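Lipid-transfer protein (Thermomonospora curvata, PDB 6OK1) belongs to the thiolase superfamily and is built on a thiolase-like fold, in an assembly of four chains, its precise role not established. Local coordinates at residues 174-179 with 324-329; 180-185 with 191-196; 52-57 with 83-88; 59-64 with 106-111; 157-162 with 301-306. All blocks are in the same frame, centred on the assembly; numbering follows the deposited sequence.

Interaction 1 (174-179 with 324-329); sequences AVVDRK and NLEIGG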
# COMPACT_ATOMS: atom_id res chain seq x y z
N ALA A 174 -28.63 9.27 11.12
CA ALA A 174 -28.83 7.86 11.46
C ALA A 174 -30.22 7.41 11.04
O ALA A 174 -30.38 6.32 10.48
CB ALA A 174 -28.62 7.65 12.96
N VAL A 175 -31.23 8.24 11.29
CA VAL A 175 -32.61 7.86 10.97
C VAL A 175 -32.79 7.67 9.47
O VAL A 175 -33.39 6.68 9.02
CB VAL A 175 -33.59 8.91 11.53
CG1 VAL A 175 -35.01 8.60 11.08
CG2 VAL A 175 -33.52 8.95 13.06
N VAL A 176 -32.28 8.61 8.66
CA VAL A 176 -32.46 8.46 7.22
C VAL A 176 -31.65 7.28 6.69
O VAL A 176 -32.13 6.50 5.86
CB VAL A 176 -32.14 9.77 6.47
CG1 VAL A 176 -30.65 10.03 6.39
CG2 VAL A 176 -32.75 9.75 5.05
N ASP A 177 -30.42 7.09 7.18
CA ASP A 177 -29.69 5.87 6.85
C ASP A 177 -30.54 4.63 7.12
O ASP A 177 -30.63 3.72 6.29
CB ASP A 177 -28.41 5.75 7.68
CG ASP A 177 -27.20 6.45 7.08
OD1 ASP A 177 -27.20 6.87 5.91
OD2 ASP A 177 -26.20 6.57 7.83
N ARG A 178 -31.07 4.53 8.34
CA ARG A 178 -31.80 3.32 8.71
C ARG A 178 -33.13 3.22 7.97
O ARG A 178 -33.62 2.13 7.72
CB ARG A 178 -31.99 3.28 10.23
CG ARG A 178 -30.66 3.02 11.00
CD ARG A 178 -30.17 1.58 10.85
NE ARG A 178 -31.08 0.67 11.55
CZ ARG A 178 -30.92 0.24 12.80
NH1 ARG A 178 -29.86 0.58 13.52
NH2 ARG A 178 -31.85 -0.56 13.33
N LYS A 179 -33.71 4.36 7.59
CA LYS A 179 -34.92 4.31 6.78
C LYS A 179 -34.64 3.63 5.45
O LYS A 179 -35.40 2.76 4.99
CB LYS A 179 -35.45 5.73 6.56
CG LYS A 179 -36.70 5.83 5.68
CD LYS A 179 -37.22 7.28 5.70
CE LYS A 179 -38.47 7.44 4.89
NZ LYS A 179 -38.95 8.85 4.96
N ASN A 324 -33.82 17.05 2.84
CA ASN A 324 -33.17 17.00 1.54
C ASN A 324 -32.45 15.69 1.31
O ASN A 324 -32.12 15.38 0.16
CB ASN A 324 -32.17 18.15 1.38
CG ASN A 324 -32.84 19.47 1.10
OD1 ASN A 324 -33.31 19.71 -0.01
ND2 ASN A 324 -32.85 20.34 2.09
N LEU A 325 -32.18 14.92 2.36
CA LEU A 325 -31.53 13.63 2.17
C LEU A 325 -32.51 12.52 1.85
O LEU A 325 -32.08 11.39 1.57
CB LEU A 325 -30.72 13.23 3.41
CG LEU A 325 -29.63 14.21 3.85
CD1 LEU A 325 -28.80 13.61 4.96
CD2 LEU A 325 -28.75 14.64 2.69
N GLU A 326 -33.81 12.79 1.91
CA GLU A 326 -34.83 11.80 1.67
C GLU A 326 -34.94 11.49 0.18
O GLU A 326 -34.53 12.28 -0.67
CB GLU A 326 -36.19 12.29 2.18
CG GLU A 326 -36.23 12.65 3.65
CD GLU A 326 -36.34 11.45 4.57
OE1 GLU A 326 -36.72 10.36 4.09
OE2 GLU A 326 -36.07 11.60 5.78
N ILE A 327 -35.55 10.34 -0.13
CA ILE A 327 -35.72 9.91 -1.52
C ILE A 327 -36.43 10.97 -2.35
O ILE A 327 -36.13 11.17 -3.53
CB ILE A 327 -36.48 8.56 -1.58
CG1 ILE A 327 -35.58 7.43 -1.07
CG2 ILE A 327 -36.96 8.25 -3.00
CD1 ILE A 327 -36.32 6.12 -0.84
N GLY A 328 -37.40 11.65 -1.76
CA GLY A 328 -38.08 12.71 -2.48
C GLY A 328 -37.46 14.08 -2.38
O GLY A 328 -38.02 15.03 -2.93
N GLY A 329 -36.32 14.22 -1.70
CA GLY A 329 -35.71 15.52 -1.50
C GLY A 329 -34.71 15.88 -2.59
O GLY A 329 -34.54 15.18 -3.59
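K179 and E326 make the one charged contact between the helical segment 174-179 and the loop 324-329. The lysine leaves the helix with CG anti to its backbone N (chi1 178°) and stays extended to its tip, long enough for NZ to come within 2.8 Å of E326 OE1. The glutamate meets it by bending at chi2 (-79°), and the two side chains cross at about a right angle. NZ arrives from above the carboxylate, 42° out of its plane, a hydrogen-bonded salt bridge that does not use the in-plane direction. K179 is exposed, so solvent probably screens the pair in part.

V176 fills in beside the ion pair, its two methyls dividing the work. V176 CG1 faces L325 CD1 at 4.3 Å, a loose approach, while V176 CG2 lies 3.9 Å from L325 O and equally far from E326 OE2. This second methyl covers the carboxylate face opposite to the one K179 NZ approaches.

On the loop itself, a type I turn from E326 to G329 is closed by G329 N bonding to E326 O at 2.8 Å. L325 also packs on F319 and I320 of helix 316-321, and D177 reaches N334 and L340. Helix 167-182, from the N-terminal thiolase-like half, is thereby laid against the loop between helices 316-321 and 338-341 of the C-terminal half.

Interaction 2 (180-185 with 191-196); sequences HAATNP and QRPITL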
# COMPACT_ATOMS: atom_id res chain seq x y z
N HIS A 180 -33.54 4.00 4.81
CA HIS A 180 -33.20 3.41 3.53
C HIS A 180 -32.72 1.98 3.69
O HIS A 180 -33.01 1.13 2.84
CB HIS A 180 -32.13 4.26 2.84
CG HIS A 180 -32.60 5.65 2.51
ND1 HIS A 180 -31.73 6.68 2.21
CD2 HIS A 180 -33.85 6.16 2.41
CE1 HIS A 180 -32.43 7.78 1.97
NE2 HIS A 180 -33.72 7.49 2.07
N ALA A 181 -31.97 1.69 4.76
CA ALA A 181 -31.54 0.32 4.98
C ALA A 181 -32.74 -0.60 5.18
O ALA A 181 -32.70 -1.78 4.80
CB ALA A 181 -30.62 0.22 6.19
N ALA A 182 -33.81 -0.09 5.79
CA ALA A 182 -34.94 -0.94 6.15
C ALA A 182 -35.63 -1.55 4.93
O ALA A 182 -36.28 -2.59 5.06
CB ALA A 182 -35.93 -0.13 6.97
N THR A 183 -35.53 -0.94 3.74
CA THR A 183 -36.10 -1.50 2.53
C THR A 183 -35.05 -2.14 1.63
O THR A 183 -35.32 -2.41 0.46
CB THR A 183 -36.88 -0.43 1.76
OG1 THR A 183 -36.03 0.68 1.43
CG2 THR A 183 -38.03 0.08 2.61
N ASN A 184 -33.85 -2.39 2.16
CA ASN A 184 -32.76 -2.96 1.38
C ASN A 184 -32.49 -4.39 1.84
O ASN A 184 -31.88 -4.59 2.91
CB ASN A 184 -31.48 -2.13 1.54
CG ASN A 184 -30.33 -2.73 0.79
OD1 ASN A 184 -30.48 -3.73 0.08
ND2 ASN A 184 -29.15 -2.13 0.95
N PRO A 185 -32.90 -5.42 1.08
CA PRO A 185 -32.74 -6.80 1.57
C PRO A 185 -31.30 -7.17 1.85
O PRO A 185 -31.06 -8.14 2.58
CB PRO A 185 -33.32 -7.65 0.43
CG PRO A 185 -34.29 -6.73 -0.27
CD PRO A 185 -33.67 -5.36 -0.18
N GLN A 191 -35.62 -4.14 7.32
CA GLN A 191 -36.86 -4.21 8.09
C GLN A 191 -36.70 -3.73 9.53
O GLN A 191 -37.54 -4.04 10.39
CB GLN A 191 -37.43 -5.64 8.05
CG GLN A 191 -37.68 -6.13 6.61
CD GLN A 191 -38.26 -7.51 6.54
OE1 GLN A 191 -37.88 -8.40 7.30
NE2 GLN A 191 -39.19 -7.72 5.62
N ARG A 192 -35.68 -2.93 9.85
CA ARG A 192 -35.47 -2.48 11.23
C ARG A 192 -35.17 -0.98 11.26
O ARG A 192 -34.10 -0.55 11.69
CB ARG A 192 -34.35 -3.30 11.87
CG ARG A 192 -34.70 -4.78 11.87
CD ARG A 192 -33.76 -5.64 12.68
NE ARG A 192 -33.78 -5.28 14.10
CZ ARG A 192 -33.29 -6.05 15.06
NH1 ARG A 192 -32.76 -7.23 14.75
NH2 ARG A 192 -33.32 -5.65 16.33
N PRO A 193 -36.14 -0.16 10.86
CA PRO A 193 -35.94 1.29 10.94
C PRO A 193 -35.90 1.76 12.38
O PRO A 193 -36.34 1.08 13.31
CB PRO A 193 -37.15 1.86 10.20
CG PRO A 193 -38.24 0.82 10.39
CD PRO A 193 -37.50 -0.52 10.40
N ILE A 194 -35.36 2.97 12.57
CA ILE A 194 -35.29 3.57 13.90
C ILE A 194 -36.02 4.90 13.87
O ILE A 194 -36.25 5.50 12.82
CB ILE A 194 -33.84 3.78 14.39
CG1 ILE A 194 -33.11 4.82 13.53
CG2 ILE A 194 -33.10 2.46 14.39
CD1 ILE A 194 -31.75 5.20 14.06
N THR A 195 -36.36 5.36 15.07
CA THR A 195 -36.84 6.72 15.25
C THR A 195 -35.72 7.60 15.82
O THR A 195 -34.73 7.10 16.37
CB THR A 195 -38.03 6.77 16.21
OG1 THR A 195 -37.59 6.36 17.51
CG2 THR A 195 -39.19 5.87 15.72
N LEU A 196 -35.92 8.91 15.72
CA LEU A 196 -34.99 9.84 16.35
C LEU A 196 -34.98 9.63 17.86
O LEU A 196 -33.94 9.76 18.52
CB LEU A 196 -35.37 11.27 15.99
CG LEU A 196 -34.39 12.35 16.45
CD1 LEU A 196 -32.99 12.14 15.86
CD2 LEU A 196 -34.89 13.74 16.09
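A182, in the last turn of helix 167-182, meets both Q191 and P193 of the returning chain and carries nearly all of this surface contact. Just before it, H180 and A181 face elsewhere: H180 ND1 makes weak bonds to the backbone O atoms of C333 and N334, and A181 packs on A187. At A182 the backbone and the methyl both take part. A182 O accepts from Q191 N at 2.8 Å, with an N-H...O angle of 155°; the donor stands 19° out of the carbonyl plane. A182 CB points at the other segment and rests against the proline ring, 3.8 Å from P193 CD and 4.0 Å from P193 CB, with the R192 backbone N also 4.0 Å from it. The first side-chain bond of Q191 points away, though its CG still lies beside A182 O, and its positive phi (64°) fits a chain that is changing direction here. Past A182, N184 N bonds back to A181 O at 2.9 Å as the helix unwinds, while the N184 side chain reaches H336 and E342.

The bond from Q191 N to A182 O closes the short loop that follows helix 167-182. From there the chain runs back along the same helix, I194 packing on A174 and R178, until T195 caps the start of helix 196-201.

Interaction 3 (52-57 with 83-88); sequences VTFTAD and GGAACG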
# COMPACT_ATOMS: atom_id res chain seq x y z
N VAL A 52 -6.63 -3.49 -8.05
CA VAL A 52 -6.38 -2.40 -7.10
C VAL A 52 -7.08 -2.74 -5.78
O VAL A 52 -8.24 -3.15 -5.77
CB VAL A 52 -6.86 -1.04 -7.64
CG1 VAL A 52 -6.47 0.06 -6.68
CG2 VAL A 52 -6.28 -0.76 -9.06
N THR A 53 -6.38 -2.56 -4.66
CA THR A 53 -7.05 -2.73 -3.36
C THR A 53 -6.43 -1.75 -2.37
O THR A 53 -5.71 -0.81 -2.75
CB THR A 53 -7.01 -4.19 -2.90
OG1 THR A 53 -7.79 -4.35 -1.71
CG2 THR A 53 -5.61 -4.68 -2.63
N PHE A 54 -6.78 -1.92 -1.10
CA PHE A 54 -6.29 -1.09 -0.01
C PHE A 54 -4.94 -1.61 0.50
O PHE A 54 -4.67 -2.81 0.44
CB PHE A 54 -7.26 -1.12 1.18
CG PHE A 54 -8.63 -0.47 0.96
CD1 PHE A 54 -9.23 -0.34 -0.31
CD2 PHE A 54 -9.34 -0.05 2.08
CE1 PHE A 54 -10.51 0.21 -0.43
CE2 PHE A 54 -10.63 0.51 1.95
CZ PHE A 54 -11.18 0.65 0.71
N THR A 55 -4.15 -0.72 1.10
CA THR A 55 -2.87 -1.18 1.65
C THR A 55 -3.05 -2.32 2.65
O THR A 55 -2.24 -3.26 2.68
CB THR A 55 -2.10 -0.01 2.29
OG1 THR A 55 -2.98 0.73 3.14
CG2 THR A 55 -1.62 0.90 1.27
N ALA A 56 -4.10 -2.26 3.46
CA ALA A 56 -4.30 -3.21 4.56
C ALA A 56 -4.95 -4.52 4.12
O ALA A 56 -5.01 -5.45 4.94
CB ALA A 56 -5.17 -2.60 5.68
N ASP A 57 -5.43 -4.61 2.89
CA ASP A 57 -6.07 -5.82 2.44
C ASP A 57 -5.05 -6.96 2.37
O ASP A 57 -3.97 -6.80 1.80
CB ASP A 57 -6.73 -5.61 1.08
CG ASP A 57 -7.77 -6.67 0.82
OD1 ASP A 57 -7.37 -7.81 0.53
OD2 ASP A 57 -8.99 -6.41 0.96
N GLY A 83 -10.52 3.28 4.88
CA GLY A 83 -11.63 3.62 4.00
C GLY A 83 -11.49 4.93 3.26
O GLY A 83 -12.25 5.17 2.30
N GLY A 84 -10.55 5.79 3.64
CA GLY A 84 -10.23 6.95 2.81
C GLY A 84 -9.94 6.55 1.37
O GLY A 84 -10.05 7.36 0.43
N ALA A 85 -9.53 5.30 1.19
CA ALA A 85 -9.05 4.83 -0.10
C ALA A 85 -10.14 4.39 -1.08
O ALA A 85 -9.82 4.17 -2.26
CB ALA A 85 -8.12 3.63 0.13
N ALA A 86 -11.38 4.22 -0.64
CA ALA A 86 -12.34 3.47 -1.45
C ALA A 86 -12.48 4.05 -2.85
O ALA A 86 -12.41 3.32 -3.84
CB ALA A 86 -13.70 3.44 -0.74
N CYS A 87 -12.71 5.36 -2.94
CA CYS A 87 -12.88 5.98 -4.25
C CYS A 87 -11.55 6.12 -4.99
O CYS A 87 -11.51 6.07 -6.22
CB CYS A 87 -13.56 7.32 -4.07
SG CYS A 87 -15.30 7.15 -3.59
N GLY A 88 -10.46 6.25 -4.23
CA GLY A 88 -9.13 6.24 -4.83
C GLY A 88 -8.82 4.97 -5.60
O GLY A 88 -8.11 5.03 -6.61
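F54, at the end of strand 50-54, lays its ring against the turn of chain that leads into helix 86-98, and A85 sits squarely on one face of it. The A85 methyl, pointing at the strand segment, lies 4.0 Å from the F54 ring centroid and only 5° off the ring normal, a well-centred CH-pi contact. The far end of the ring is met by backbone as much as by side chain: F54 CZ is 3.7 Å from A86 CA and 4.0 Å from A86 CB. Farther round the ring, F54 CE2 comes within 3.9 Å of G83 CA. A86 CA and G83 CA both approach obliquely.

The phenylalanine reaches this place with CG anti to its carbonyl carbon (chi1 -67°), which carries the ring end closer to the helix than its first bond would suggest. The carbonyl O of F54 accepts from D57 N in a type I turn and from R78 NH1. M348 of helix 348-359 touches both F54 and A86.

Helix 86-98 lies in the crossover from strand 75-79 to the parallel strand 104-112, and here packs on strand 50-54 between them in the thiolase-like sheet. The small glycine and alanine residues probably let the ring approach the helix entry directly, making a wholly apolar seal of dispersion and CH-pi contact.

Interaction 4 (59-64 with 106-111); sequences SSEIHV and VCYRAF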
# COMPACT_ATOMS: atom_id res chain seq x y z
N SER A 59 -5.48 -10.03 1.07
CA SER A 59 -5.58 -10.87 -0.12
C SER A 59 -4.86 -10.15 -1.25
O SER A 59 -5.47 -9.43 -2.03
CB SER A 59 -7.04 -11.12 -0.46
OG SER A 59 -7.69 -11.71 0.65
N SER A 60 -3.55 -10.35 -1.34
CA SER A 60 -2.77 -9.63 -2.32
C SER A 60 -3.25 -9.91 -3.75
O SER A 60 -3.85 -10.95 -4.04
CB SER A 60 -1.29 -9.99 -2.18
OG SER A 60 -1.06 -11.23 -2.80
N GLU A 61 -2.89 -8.99 -4.65
CA GLU A 61 -3.26 -9.11 -6.05
C GLU A 61 -2.85 -10.46 -6.61
O GLU A 61 -3.59 -11.08 -7.37
CB GLU A 61 -2.61 -7.98 -6.86
CG GLU A 61 -2.95 -6.57 -6.34
CD GLU A 61 -1.93 -6.01 -5.40
OE1 GLU A 61 -1.37 -6.78 -4.57
OE2 GLU A 61 -1.67 -4.79 -5.48
N ILE A 62 -1.66 -10.95 -6.23
CA ILE A 62 -1.21 -12.21 -6.82
C ILE A 62 -2.01 -13.39 -6.29
O ILE A 62 -2.22 -14.37 -7.01
CB ILE A 62 0.29 -12.44 -6.58
CG1 ILE A 62 0.65 -12.41 -5.09
CG2 ILE A 62 1.09 -11.40 -7.39
CD1 ILE A 62 2.10 -12.86 -4.83
N HIS A 63 -2.46 -13.33 -5.04
CA HIS A 63 -3.25 -14.43 -4.50
C HIS A 63 -4.64 -14.44 -5.10
O HIS A 63 -5.16 -15.50 -5.46
CB HIS A 63 -3.30 -14.33 -2.98
CG HIS A 63 -1.98 -14.62 -2.34
ND1 HIS A 63 -1.28 -15.78 -2.60
CD2 HIS A 63 -1.20 -13.89 -1.51
CE1 HIS A 63 -0.14 -15.76 -1.94
NE2 HIS A 63 -0.07 -14.62 -1.26
N VAL A 64 -5.24 -13.26 -5.26
CA VAL A 64 -6.51 -13.18 -5.98
C VAL A 64 -6.34 -13.69 -7.41
O VAL A 64 -7.17 -14.46 -7.93
CB VAL A 64 -7.05 -11.74 -5.94
CG1 VAL A 64 -8.28 -11.58 -6.83
CG2 VAL A 64 -7.41 -11.38 -4.49
N VAL A 106 -9.99 -4.61 -11.79
CA VAL A 106 -10.91 -4.91 -10.70
C VAL A 106 -10.41 -4.26 -9.41
O VAL A 106 -9.27 -4.47 -9.01
CB VAL A 106 -11.11 -6.42 -10.51
CG1 VAL A 106 -12.20 -6.68 -9.51
CG2 VAL A 106 -11.47 -7.07 -11.86
N CYS A 107 -11.28 -3.48 -8.77
CA CYS A 107 -11.02 -2.86 -7.48
C CYS A 107 -11.77 -3.67 -6.43
O CYS A 107 -12.94 -3.97 -6.62
CB CYS A 107 -11.49 -1.41 -7.46
SG CYS A 107 -10.97 -0.44 -8.88
N TYR A 108 -11.10 -4.02 -5.32
CA TYR A 108 -11.77 -4.89 -4.35
C TYR A 108 -11.32 -4.61 -2.92
O TYR A 108 -10.28 -4.01 -2.66
CB TYR A 108 -11.52 -6.38 -4.67
CG TYR A 108 -10.07 -6.82 -4.54
CD1 TYR A 108 -9.20 -6.70 -5.60
CD2 TYR A 108 -9.57 -7.37 -3.36
CE1 TYR A 108 -7.87 -7.10 -5.49
CE2 TYR A 108 -8.24 -7.76 -3.25
CZ TYR A 108 -7.42 -7.63 -4.32
OH TYR A 108 -6.11 -8.01 -4.24
N ARG A 109 -12.14 -5.08 -1.97
CA ARG A 109 -11.82 -5.09 -0.56
C ARG A 109 -12.64 -6.21 0.05
O ARG A 109 -13.84 -6.30 -0.21
CB ARG A 109 -12.14 -3.75 0.11
CG ARG A 109 -11.67 -3.60 1.55
CD ARG A 109 -10.17 -3.41 1.63
NE ARG A 109 -9.73 -3.15 3.00
CZ ARG A 109 -9.29 -4.05 3.86
NH1 ARG A 109 -9.16 -5.34 3.53
NH2 ARG A 109 -8.96 -3.66 5.10
N ALA A 110 -12.00 -7.05 0.85
CA ALA A 110 -12.74 -8.10 1.55
C ALA A 110 -12.09 -8.40 2.89
O ALA A 110 -10.87 -8.43 3.00
CB ALA A 110 -12.81 -9.38 0.71
N PHE A 111 -12.92 -8.61 3.91
CA PHE A 111 -12.37 -8.86 5.23
C PHE A 111 -13.40 -9.53 6.13
O PHE A 111 -14.61 -9.53 5.85
CB PHE A 111 -11.83 -7.58 5.90
CG PHE A 111 -12.74 -6.37 5.79
CD1 PHE A 111 -14.09 -6.43 6.14
CD2 PHE A 111 -12.21 -5.14 5.43
CE1 PHE A 111 -14.90 -5.29 6.09
CE2 PHE A 111 -13.00 -3.99 5.39
CZ PHE A 111 -14.37 -4.07 5.71
O HOH W 1 -9.24 -9.72 1.10
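Y108 reaches from strand 104-112 to the start of helix 61-68 and has by far the most surface buried here. Its CG lies between the backbone N and the carbonyl carbon (chi1 65°), sending the ring toward S59. The Y108 hydroxyl donates to S59 O at 2.7 Å, almost in line with the carbonyl (C=O...O angle 161°), and that oxygen lies in the ring plane at the phenol edge.

S59, second in buried area, has another link to the strand through its hydroxyl. S59 OG donates to a water at 2.6 Å, and the water donates onward to A110 O at 2.8 Å.

V64 comes third. Its CG2 lies oblique to the tyrosine ring, 3.8 Å from Y108 CZ, and the two side chains slide past each other in opposite directions. E61 adds a looser touch of CG on the hydroxyl; its carboxylate turns off to a salt bridge with R78.

S60 is the N-cap of helix 61-68, its OG accepting a weak capping bond from H63 N. Two residues on, I62 N is hydrogen-bonded to Y81 OH of the second subunit. Helix 61-68 is the beta-alpha-beta crossover joining parallel neighbours 50-54 and 75-79; its start packs on strand 104-112, the other neighbour of 50-54, as fits the layered alpha-beta thiolase fold.

Interaction 5 (157-162 with 301-306); sequences RRYMHE and VLPQLE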
# COMPACT_ATOMS: atom_id res chain seq x y z
N ARG A 157 -17.68 17.55 18.63
CA ARG A 157 -17.95 18.46 19.74
C ARG A 157 -17.65 19.89 19.35
O ARG A 157 -18.36 20.81 19.75
CB ARG A 157 -17.13 18.08 20.97
CG ARG A 157 -17.37 18.97 22.20
CD ARG A 157 -18.82 18.80 22.75
NE ARG A 157 -19.14 19.73 23.84
CZ ARG A 157 -19.51 21.01 23.68
NH1 ARG A 157 -19.61 21.56 22.47
NH2 ARG A 157 -19.78 21.75 24.76
N ARG A 158 -16.57 20.10 18.59
CA ARG A 158 -16.22 21.45 18.16
C ARG A 158 -17.20 21.96 17.11
O ARG A 158 -17.54 23.16 17.08
CB ARG A 158 -14.79 21.48 17.64
CG ARG A 158 -14.30 22.90 17.27
CD ARG A 158 -13.98 23.74 18.51
NE ARG A 158 -13.81 25.15 18.12
CZ ARG A 158 -13.35 26.09 18.93
NH1 ARG A 158 -12.97 25.80 20.17
NH2 ARG A 158 -13.25 27.35 18.49
N TYR A 159 -17.68 21.08 16.24
CA TYR A 159 -18.67 21.48 15.24
C TYR A 159 -19.97 21.93 15.92
O TYR A 159 -20.60 22.92 15.52
CB TYR A 159 -18.91 20.32 14.27
CG TYR A 159 -19.89 20.63 13.16
CD1 TYR A 159 -21.25 20.49 13.36
CD2 TYR A 159 -19.46 21.03 11.91
CE1 TYR A 159 -22.15 20.77 12.36
CE2 TYR A 159 -20.36 21.33 10.90
CZ TYR A 159 -21.71 21.20 11.14
OH TYR A 159 -22.66 21.46 10.16
N MET A 160 -20.37 21.22 16.98
CA MET A 160 -21.53 21.63 17.77
C MET A 160 -21.32 23.00 18.38
O MET A 160 -22.22 23.84 18.39
CB MET A 160 -21.79 20.64 18.89
CG MET A 160 -22.24 19.27 18.43
SD MET A 160 -22.20 18.03 19.74
CE MET A 160 -23.50 18.60 20.84
N HIS A 161 -20.13 23.22 18.94
CA HIS A 161 -19.81 24.51 19.54
C HIS A 161 -19.91 25.65 18.53
O HIS A 161 -20.50 26.70 18.80
CB HIS A 161 -18.39 24.45 20.12
CG HIS A 161 -17.86 25.77 20.56
ND1 HIS A 161 -18.19 26.33 21.77
CD2 HIS A 161 -17.01 26.63 19.96
CE1 HIS A 161 -17.59 27.50 21.89
NE2 HIS A 161 -16.86 27.71 20.81
N GLU A 162 -19.31 25.47 17.36
CA GLU A 162 -19.23 26.58 16.42
C GLU A 162 -20.56 26.85 15.74
O GLU A 162 -20.86 28.01 15.44
CB GLU A 162 -18.14 26.32 15.39
CG GLU A 162 -16.79 26.22 16.06
CD GLU A 162 -15.64 26.05 15.10
OE1 GLU A 162 -15.87 25.91 13.88
OE2 GLU A 162 -14.50 26.06 15.58
N VAL A 301 -20.93 13.60 8.38
CA VAL A 301 -21.77 13.81 7.20
C VAL A 301 -22.10 15.28 7.03
O VAL A 301 -22.23 15.77 5.90
CB VAL A 301 -23.04 12.94 7.30
CG1 VAL A 301 -24.04 13.29 6.17
CG2 VAL A 301 -22.66 11.46 7.21
N LEU A 302 -22.25 16.02 8.15
CA LEU A 302 -22.67 17.40 8.06
C LEU A 302 -21.59 18.27 7.38
O LEU A 302 -21.91 18.94 6.41
CB LEU A 302 -23.07 17.94 9.44
CG LEU A 302 -24.51 17.64 9.88
CD1 LEU A 302 -24.69 16.16 10.16
CD2 LEU A 302 -24.90 18.41 11.13
N PRO A 303 -20.35 18.26 7.86
CA PRO A 303 -19.33 19.05 7.13
C PRO A 303 -19.08 18.55 5.72
O PRO A 303 -18.67 19.35 4.87
CB PRO A 303 -18.09 18.94 8.03
CG PRO A 303 -18.35 17.71 8.92
CD PRO A 303 -19.84 17.73 9.13
N GLN A 304 -19.32 17.27 5.42
CA GLN A 304 -19.19 16.82 4.04
C GLN A 304 -20.13 17.59 3.13
O GLN A 304 -19.74 18.04 2.05
CB GLN A 304 -19.48 15.33 3.93
CG GLN A 304 -18.35 14.44 4.37
CD GLN A 304 -18.70 13.02 4.08
OE1 GLN A 304 -18.64 12.57 2.93
NE2 GLN A 304 -19.13 12.31 5.11
N LEU A 305 -21.39 17.76 3.56
CA LEU A 305 -22.34 18.50 2.73
C LEU A 305 -21.85 19.92 2.47
O LEU A 305 -22.02 20.48 1.37
CB LEU A 305 -23.71 18.51 3.41
CG LEU A 305 -24.44 17.16 3.44
CD1 LEU A 305 -25.52 17.14 4.51
CD2 LEU A 305 -25.03 16.83 2.04
N GLU A 306 -21.24 20.52 3.48
CA GLU A 306 -20.74 21.88 3.36
C GLU A 306 -19.50 21.95 2.47
O GLU A 306 -19.39 22.84 1.61
CB GLU A 306 -20.49 22.43 4.75
CG GLU A 306 -21.77 22.41 5.57
CD GLU A 306 -21.56 22.70 7.04
OE1 GLU A 306 -20.45 23.11 7.40
OE2 GLU A 306 -22.52 22.56 7.83
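With CG of Y159 anti to the backbone N (chi1 -178°) and CG of E306 anti to its carbonyl carbon with the chain extended beyond, the two side chains run at each other from opposite directions. They span a gap between helix axes that is 11.7 Å at closest approach. The phenol donates: Y159 OH to E306 OE2 is 2.6 Å, a short bond that meets the oxygen on its syn side but 33° out of the carboxylate plane. E306 OE1 lies in the ring plane, at the edge near CE2.

Here a helix of the N-terminal half of the thiolase-like fold, 148-163, meets one of the C-terminal half, 301-307, their segments inclined at 61°. The wide spacing is bridged mainly by Y159, met by E306.

Apolar groups flank the phenol. L302 crosses it at about a right angle, with CD2 3.8 Å from Y159 CE1 and CB 3.6 Å from the hydroxyl oxygen. On the other side of the hydroxyl, P303 CD approaches Y159 CE2 at 4.0 Å, obliquely, as L302 CD2 does. The buried carboxylate of E306 has further donors in the backbone N atoms of G314 and A316, which probably favour its charged form. Y163, one turn on, meets the Y159 ring edge-to-face, and the outer side of helix 148-163, through R157 and R158, bonds to the chain of another protein in the assembly.

Interactions 3 and 4 lie in the buried N-terminal part of the fold and serve neighbouring strands, 50-54 and 104-112. They touch through the D57-R109 salt bridge and the bond from T53 OG1 to Y108 O. One is purely apolar, the other built on a phenol hydrogen bond and a water. Interactions 1 and 2 share helix 167-182 and touch where R178 NH2 reaches R192 O, but interaction 1 is partly buried with a salt bridge at its solvent-facing side, whereas interaction 2 is a surface turn held by one backbone bond and an alanine-proline touch. Interaction 5, buried again, joins the N- and C-terminal halves as interaction 1 does, using tyrosine instead of lysine against a carboxylate.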